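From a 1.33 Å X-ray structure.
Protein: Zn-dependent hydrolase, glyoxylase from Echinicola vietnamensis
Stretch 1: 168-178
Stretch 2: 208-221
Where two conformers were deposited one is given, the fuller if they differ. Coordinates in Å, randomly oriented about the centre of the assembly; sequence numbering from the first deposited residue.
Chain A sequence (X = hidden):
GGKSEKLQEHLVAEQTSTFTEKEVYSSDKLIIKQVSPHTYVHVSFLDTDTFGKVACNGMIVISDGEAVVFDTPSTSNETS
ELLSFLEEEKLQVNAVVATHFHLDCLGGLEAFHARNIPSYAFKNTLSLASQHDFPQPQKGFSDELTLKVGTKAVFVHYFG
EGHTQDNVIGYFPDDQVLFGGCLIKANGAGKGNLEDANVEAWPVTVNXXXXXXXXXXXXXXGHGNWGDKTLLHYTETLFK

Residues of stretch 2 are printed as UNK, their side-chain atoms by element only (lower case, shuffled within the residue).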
# COMPACT_ATOMS: atom_id res chain seq x y z
N VAL A 168 5.23 6.44 2.22
CA VAL A 168 4.78 7.04 0.98
C VAL A 168 3.38 6.56 0.67
O VAL A 168 2.93 5.54 1.18
CB VAL A 168 5.70 6.79 -0.22
CG1 VAL A 168 7.05 7.42 0.06
CG2 VAL A 168 5.87 5.31 -0.47
N ILE A 169 2.71 7.29 -0.22
CA ILE A 169 1.40 6.88 -0.70
C ILE A 169 1.49 6.45 -2.15
O ILE A 169 2.43 6.81 -2.89
CB ILE A 169 0.29 7.93 -0.47
CG1 ILE A 169 0.58 9.25 -1.19
CG2 ILE A 169 0.14 8.15 1.01
CD1 ILE A 169 0.27 9.21 -2.65
N GLY A 170 0.43 5.75 -2.59
CA GLY A 170 0.22 5.49 -4.00
C GLY A 170 -1.07 6.16 -4.43
O GLY A 170 -2.08 6.07 -3.73
N TYR A 171 -1.04 6.84 -5.56
CA TYR A 171 -2.19 7.58 -6.07
C TYR A 171 -2.46 7.13 -7.50
O TYR A 171 -1.57 7.17 -8.35
CB TYR A 171 -1.90 9.07 -6.06
CG TYR A 171 -2.96 9.90 -6.70
CD1 TYR A 171 -4.29 9.88 -6.26
CD2 TYR A 171 -2.64 10.71 -7.77
CE1 TYR A 171 -5.24 10.68 -6.88
CE2 TYR A 171 -3.57 11.49 -8.39
CZ TYR A 171 -4.85 11.49 -7.94
OH TYR A 171 -5.76 12.30 -8.58
N PHE A 172 -3.69 6.72 -7.76
CA PHE A 172 -4.12 6.26 -9.08
C PHE A 172 -5.24 7.18 -9.53
O PHE A 172 -6.40 7.01 -9.12
CB PHE A 172 -4.61 4.83 -9.04
CG PHE A 172 -5.04 4.32 -10.37
CD1 PHE A 172 -4.16 4.26 -11.43
CD2 PHE A 172 -6.34 3.96 -10.58
CE1 PHE A 172 -4.56 3.78 -12.66
CE2 PHE A 172 -6.73 3.49 -11.78
CZ PHE A 172 -5.85 3.41 -12.83
N PRO A 173 -4.94 8.17 -10.37
CA PRO A 173 -5.91 9.22 -10.61
C PRO A 173 -7.10 8.77 -11.43
O PRO A 173 -8.20 9.31 -11.29
CB PRO A 173 -5.10 10.29 -11.34
CG PRO A 173 -3.93 9.52 -11.98
CD PRO A 173 -3.60 8.49 -10.93
N ASP A 174 -6.95 7.79 -12.32
CA ASP A 174 -8.06 7.45 -13.20
C ASP A 174 -9.31 7.04 -12.43
O ASP A 174 -10.43 7.33 -12.86
CB ASP A 174 -7.66 6.35 -14.16
CG ASP A 174 -6.63 6.80 -15.12
OD1 ASP A 174 -5.49 6.96 -14.64
OD2 ASP A 174 -6.95 7.02 -16.30
N ASP A 175 -9.14 6.32 -11.32
CA ASP A 175 -10.27 5.93 -10.49
C ASP A 175 -10.35 6.79 -9.23
O ASP A 175 -11.19 6.50 -8.35
CB ASP A 175 -10.15 4.45 -10.06
CG ASP A 175 -10.27 3.46 -11.21
OD1 ASP A 175 -10.49 3.84 -12.38
OD2 ASP A 175 -10.11 2.25 -10.91
N GLN A 176 -9.48 7.78 -9.08
CA GLN A 176 -9.43 8.64 -7.88
C GLN A 176 -9.32 7.77 -6.60
O GLN A 176 -10.08 7.88 -5.64
CB GLN A 176 -10.61 9.64 -7.81
CG GLN A 176 -10.39 10.87 -8.62
CD GLN A 176 -9.21 11.79 -8.13
OE1 GLN A 176 -8.75 11.71 -7.03
NE2 GLN A 176 -8.78 12.69 -9.00
N VAL A 177 -8.26 6.93 -6.62
CA VAL A 177 -7.98 5.99 -5.55
C VAL A 177 -6.63 6.32 -4.92
O VAL A 177 -5.63 6.51 -5.62
CB VAL A 177 -7.94 4.55 -6.08
CG1 VAL A 177 -7.55 3.56 -4.96
CG2 VAL A 177 -9.27 4.16 -6.66
N LEU A 178 -6.59 6.30 -3.61
CA LEU A 178 -5.36 6.48 -2.87
C LEU A 178 -5.10 5.23 -2.05
O LEU A 178 -5.97 4.82 -1.26
CB LEU A 178 -5.49 7.66 -1.88
CG LEU A 178 -4.19 8.00 -1.14
CD1 LEU A 178 -3.37 8.98 -1.95
CD2 LEU A 178 -4.45 8.56 0.25
N UNK A 208 -1.43 17.53 3.95
CA UNK A 208 -0.85 17.78 2.64
C UNK A 208 -1.49 16.85 1.61
O UNK A 208 -1.77 17.24 0.47
c UNK A 208 1.36 18.69 3.38
n UNK A 208 4.82 17.70 2.27
c UNK A 208 3.44 18.31 2.20
c UNK A 208 0.66 17.63 2.59
c UNK A 208 2.80 18.39 3.52
N UNK A 209 -1.74 15.59 2.02
CA UNK A 209 -2.37 14.60 1.14
C UNK A 209 -3.80 15.01 0.79
O UNK A 209 -4.20 14.99 -0.37
c UNK A 209 -0.88 12.73 1.92
c UNK A 209 -2.35 13.20 1.80
c UNK A 209 -0.69 11.54 2.81
c UNK A 209 -3.15 12.17 0.99
N UNK A 210 -4.58 15.38 1.81
CA UNK A 210 -5.94 15.81 1.55
C UNK A 210 -5.95 17.00 0.61
O UNK A 210 -6.75 17.06 -0.34
c UNK A 210 -6.60 16.18 2.87
o UNK A 210 -6.61 15.07 3.74
N UNK A 211 -5.07 17.96 0.85
CA UNK A 211 -5.01 19.16 0.02
C UNK A 211 -4.59 18.85 -1.41
O UNK A 211 -4.99 19.54 -2.36
o UNK A 211 -4.52 20.48 1.98
c UNK A 211 -4.05 20.16 0.67
c UNK A 211 -3.94 21.43 -0.09
N UNK A 212 -3.73 17.84 -1.59
CA UNK A 212 -3.25 17.48 -2.92
C UNK A 212 -4.30 16.72 -3.72
O UNK A 212 -4.33 16.84 -4.95
c UNK A 212 -2.00 16.58 -2.81
N UNK A 213 -5.12 15.91 -3.06
CA UNK A 213 -6.07 15.01 -3.73
C UNK A 213 -7.49 15.24 -3.22
O UNK A 213 -8.12 14.36 -2.66
c UNK A 213 -3.38 12.74 -2.85
o UNK A 213 -0.21 12.37 -4.61
c UNK A 213 -2.06 12.45 -3.11
c UNK A 213 -5.65 13.55 -3.51
c UNK A 213 -3.66 13.48 -5.07
c UNK A 213 -4.20 13.25 -3.82
c UNK A 213 -2.34 13.20 -5.36
c UNK A 213 -1.53 12.68 -4.37
N UNK A 214 -8.03 16.43 -3.45
CA UNK A 214 -9.37 16.74 -2.94
C UNK A 214 -10.49 15.96 -3.61
O UNK A 214 -11.59 15.90 -3.05
c UNK A 214 -9.52 18.24 -3.22
c UNK A 214 -8.57 18.48 -4.39
c UNK A 214 -7.39 17.57 -4.11
N UNK A 215 -10.22 15.32 -4.73
CA UNK A 215 -11.25 14.63 -5.48
C UNK A 215 -11.26 13.13 -5.25
O UNK A 215 -11.99 12.42 -5.94
c UNK A 215 -11.11 14.91 -6.97
c UNK A 215 -11.06 16.39 -7.26
n UNK A 215 -12.07 17.10 -6.77
o UNK A 215 -10.10 16.91 -7.86
N UNK A 216 -10.49 12.64 -4.29
CA UNK A 216 -10.44 11.20 -4.05
C UNK A 216 -11.83 10.64 -3.81
O UNK A 216 -12.64 11.20 -3.07
c UNK A 216 -9.56 10.88 -2.86
c UNK A 216 -7.32 10.96 -1.83
c UNK A 216 -8.08 11.01 -3.15
c UNK A 216 -7.62 9.91 -4.08
N UNK A 217 -12.05 9.44 -4.36
CA UNK A 217 -13.27 8.69 -4.13
C UNK A 217 -13.07 7.49 -3.23
O UNK A 217 -14.02 7.07 -2.57
c UNK A 217 -13.87 8.21 -5.45
n UNK A 217 -14.68 8.28 -8.44
c UNK A 217 -15.26 9.05 -7.36
n UNK A 217 -13.57 8.00 -10.45
c UNK A 217 -14.23 9.37 -6.32
c UNK A 217 -14.03 8.80 -9.49
n UNK A 217 -13.84 10.10 -9.58
N UNK A 218 -11.87 6.93 -3.22
CA UNK A 218 -11.60 5.72 -2.46
C UNK A 218 -10.23 5.86 -1.82
O UNK A 218 -9.26 6.22 -2.50
c UNK A 218 -11.15 2.09 -3.79
c UNK A 218 -11.37 3.09 -2.68
c UNK A 218 -12.51 2.68 -1.80
c UNK A 218 -11.64 4.46 -3.35
N UNK A 219 -10.16 5.57 -0.51
CA UNK A 219 -8.93 5.62 0.26
C UNK A 219 -8.77 4.26 0.94
O UNK A 219 -9.67 3.82 1.66
c UNK A 219 -9.10 8.09 0.61
c UNK A 219 -7.74 6.74 2.20
c UNK A 219 -8.97 6.75 1.31
N UNK A 220 -7.61 3.64 0.73
CA UNK A 220 -7.30 2.30 1.24
C UNK A 220 -6.25 2.47 2.35
O UNK A 220 -5.13 2.92 2.07
c UNK A 220 -6.36 0.02 0.77
c UNK A 220 -6.76 1.37 0.15
c UNK A 220 -7.73 1.23 -1.01
c UNK A 220 -7.02 0.75 -2.27
N UNK A 221 -6.59 2.17 3.60
CA UNK A 221 -5.62 2.26 4.69
C UNK A 221 -4.77 1.01 4.73
O UNK A 221 -5.07 0.01 4.09
c UNK A 221 -7.69 1.42 5.53
c UNK A 221 -7.89 1.65 4.06
c UNK A 221 -6.52 2.32 5.93
O HOH W 1 -7.80 14.00 -6.04

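Position 208, on a helix entering from earlier in the chain, carries four carbons in a row ending in nitrogen and touches nothing on stretch 1: Lys208, whose charged end suits an exposed site. At 209 four carbons fork at the first, one arm two carbons long, and touch Ile169 and Leu178. This is Ile209, turned toward stretch 1, its CD1 3.9 Å from Ile169 CG2 and its CG2 3.9 Å from Leu178 CD2; a branched apolar chain suits this buried place.

Positions 210, 211 and 212 make no contact. One carbon and one oxygen give Ser210; a carbon bearing an oxygen and a carbon gives Thr211; a lone carbon gives Ala212. Out of reach of stretch 1, these small or polar chains tolerate full or partial exposure.

Position 213, where the helix is left, has one carbon, then a six-carbon ring bearing oxygen, against Ile169, Tyr171 and Leu178: Tyr213. Its ring stacks face-to-face on that of Tyr171, centroids 4.1 Å apart and planes at 24°, while its CD2 lies 3.9 Å from Leu178 CD1. A flat ring can stack on Tyr171 and still touch Leu178.

At 214 three carbons close onto the backbone nitrogen, without contact: Pro214, whose phi of -69° suits the second place of a type I turn. Position 215 has two carbons, the second carrying oxygen and nitrogen; its CB lies 3.8 Å from Gln176 NE2. This is Asn215, polar and suited to an exposed turn. A water accepts from its N (3.1 Å from the water O) and donates to Gln176 OE1 (2.7 Å from the same O).

Position 216 has four carbons forked at the second, touching Tyr171, Gln176 and Leu178: Leu216. Its CB points sideways, but the fork brings CD2 3.8 Å from Tyr171 CE1 at the ring edge and CD1 3.8 Å from Leu178 CB. At 217 three carbons, a nitrogen and a carbon with two more nitrogens reach Asp175 and Gln176: Arg217, its long chain laying one guanidinium face over Asp175 O, 3.5 Å from NH2, while remaining exposed.

Position 218, four carbons forked at the second, meets Val177: Leu218, apolar on the same sheet face, CD2 4.0 Å from Val177 CG2. At 219 one carbon carrying two nears Leu178: Val219, beta-branched as strands favour, CG1 4.2 Å from Leu178 CD2. At 220 four carbons, forked at the first, one arm two carbons long, touch Val177: Ile220, whose longer arm brings CD1 3.9 Å from Val177 CG1. At 221 three carbons close onto the backbone nitrogen, without contact: Pro221, with no N-H to donate.

The contact joins a parallel strand pairing to an apolar cluster. Gln176 O accepts from Arg217 N (2.8 Å) and Leu218 N (3.2 Å); Leu178 N donates to Leu218 O (2.9 Å), and Leu178 O accepts from Ile220 N (2.8 Å). Beside this ladder, Ile209, Tyr213 and Leu216 pack around Leu178.

Stretch 2 208-221: KISTAYPNLRLVIP
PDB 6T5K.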